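Local coordinates for sulfonate ABC transporter, periplasmic sulfonate-binding protein SsuA (Methylobacillus flagellatus, PDB 3UIF) that is probably the periplasmic substrate-binding component of an ABC importer, capturing sulfonates or related sulfate esters for delivery to the membrane transporter, at residues 27-32 / 229-234. Sequence-based numbering, arbitrary orientation.
Sequences ASLVVN and VHWVAQ
Leu29, on helix 27-32, meets the last turn of helix 215-233 (residues 229-233): the axes of these short segments stay 10.9 Å apart at closest approach, with an angle of 119° between their N-to-C directions. Even the nearest CA atoms, those of Leu29 and Val229, lie 8.1 Å apart, so the contact depends on the reach of Leu29. Within 27-32, Leu29 is the residue that touches 229-234. With CG swung anti to the backbone N (chi1 158°), its forked end extends to the other helix. The CD2 branch rests 3.8 Å from CG1 of Val232, while CD1 approaches the indole of Trp231 at its edge, near the ring plane, 4.0 Å from CE3. Both methyls also touch CB of Val232, which thus sits against the fork. Shortening Leu29 to an alanine removes both methyls and is likely to leave Val232 and the indole edge without their apolar partner and open a gap between the helices. Trp270, from a loop, packs on both Leu29 and Val232, and Tyr241 of helix 238-245 adds to the cover over Val232. The arrangement exemplifies apolar helix-helix packing within one lobe of a two-lobed periplasmic binding protein fold, joining an early helix to one nearly two hundred residues later.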
# COMPACT_ATOMS: atom_id res chain seq x y z
N ALA A 27 6.74 -6.68 -3.25
CA ALA A 27 7.59 -7.76 -2.78
C ALA A 27 7.71 -8.90 -3.80
O ALA A 27 8.82 -9.41 -4.02
CB ALA A 27 7.10 -8.28 -1.44
N SER A 28 6.61 -9.30 -4.43
CA SER A 28 6.64 -10.44 -5.35
C SER A 28 7.72 -10.23 -6.43
O SER A 28 8.53 -11.13 -6.72
CB SER A 28 5.27 -10.68 -5.97
OG SER A 28 4.70 -9.43 -6.35
N LEU A 29 7.74 -9.02 -6.97
CA LEU A 29 8.69 -8.56 -7.97
C LEU A 29 10.12 -8.61 -7.46
O LEU A 29 11.07 -8.93 -8.19
CB LEU A 29 8.30 -7.13 -8.36
CG LEU A 29 9.31 -6.18 -8.98
CD1 LEU A 29 9.57 -6.55 -10.44
CD2 LEU A 29 8.78 -4.76 -8.86
N VAL A 30 10.28 -8.29 -6.19
CA VAL A 30 11.60 -8.17 -5.60
C VAL A 30 12.13 -9.54 -5.11
O VAL A 30 13.33 -9.84 -5.23
CB VAL A 30 11.60 -7.04 -4.55
CG1 VAL A 30 10.95 -7.49 -3.25
CG2 VAL A 30 12.99 -6.55 -4.29
N VAL A 31 11.22 -10.37 -4.60
CA VAL A 31 11.50 -11.76 -4.21
C VAL A 31 11.78 -12.63 -5.44
O VAL A 31 12.66 -13.49 -5.40
CB VAL A 31 10.31 -12.36 -3.42
CG1 VAL A 31 10.42 -13.87 -3.29
CG2 VAL A 31 10.20 -11.70 -2.05
N ASN A 32 11.01 -12.38 -6.51
CA ASN A 32 11.10 -13.18 -7.74
C ASN A 32 11.95 -12.60 -8.87
O ASN A 32 12.12 -13.24 -9.91
CB ASN A 32 9.71 -13.51 -8.29
CG ASN A 32 8.92 -14.37 -7.35
OD1 ASN A 32 9.38 -15.45 -6.95
ND2 ASN A 32 7.73 -13.90 -6.95
N VAL A 229 12.16 -1.93 -9.72
CA VAL A 229 11.03 -1.04 -9.91
C VAL A 229 11.08 -0.32 -11.26
O VAL A 229 10.07 -0.22 -11.94
CB VAL A 229 10.91 -0.06 -8.73
CG1 VAL A 229 9.83 0.98 -8.98
CG2 VAL A 229 10.59 -0.82 -7.45
N HIS A 230 12.25 0.14 -11.67
CA HIS A 230 12.42 0.74 -12.99
C HIS A 230 12.02 -0.23 -14.08
O HIS A 230 11.46 0.17 -15.12
CB HIS A 230 13.87 1.20 -13.18
CG HIS A 230 14.18 1.71 -14.58
ND1 HIS A 230 15.12 1.16 -15.36
CD2 HIS A 230 13.63 2.76 -15.31
CE1 HIS A 230 15.19 1.82 -16.53
NE2 HIS A 230 14.27 2.79 -16.50
N TRP A 231 12.31 -1.51 -13.86
CA TRP A 231 12.02 -2.50 -14.88
C TRP A 231 10.53 -2.73 -15.03
O TRP A 231 10.01 -2.80 -16.15
CB TRP A 231 12.78 -3.80 -14.60
CG TRP A 231 12.35 -4.90 -15.54
CD1 TRP A 231 12.85 -5.17 -16.82
CD2 TRP A 231 11.28 -5.87 -15.33
NE1 TRP A 231 12.18 -6.22 -17.38
CE2 TRP A 231 11.22 -6.69 -16.55
CE3 TRP A 231 10.40 -6.13 -14.30
CZ2 TRP A 231 10.32 -7.72 -16.70
CZ3 TRP A 231 9.48 -7.18 -14.46
CH2 TRP A 231 9.45 -7.96 -15.63
N VAL A 232 9.82 -2.82 -13.91
CA VAL A 232 8.38 -3.08 -13.95
C VAL A 232 7.58 -1.84 -14.37
O VAL A 232 6.47 -1.97 -14.88
CB VAL A 232 7.86 -3.59 -12.59
CG1 VAL A 232 7.66 -2.43 -11.61
CG2 VAL A 232 6.56 -4.36 -12.76
N ALA A 233 8.15 -0.65 -14.16
CA ALA A 233 7.44 0.61 -14.35
C ALA A 233 7.32 1.02 -15.83
O ALA A 233 6.53 1.90 -16.17
CB ALA A 233 8.07 1.71 -13.51
N GLN A 234 8.10 0.38 -16.69
CA GLN A 234 7.99 0.56 -18.13
C GLN A 234 6.72 -0.15 -18.62
O GLN A 234 6.37 -1.21 -18.10
CB GLN A 234 9.25 0.02 -18.81
CG GLN A 234 10.56 0.58 -18.26
CD GLN A 234 11.80 -0.04 -18.89
OE1 GLN A 234 11.93 -0.10 -20.12
NE2 GLN A 234 12.73 -0.49 -18.05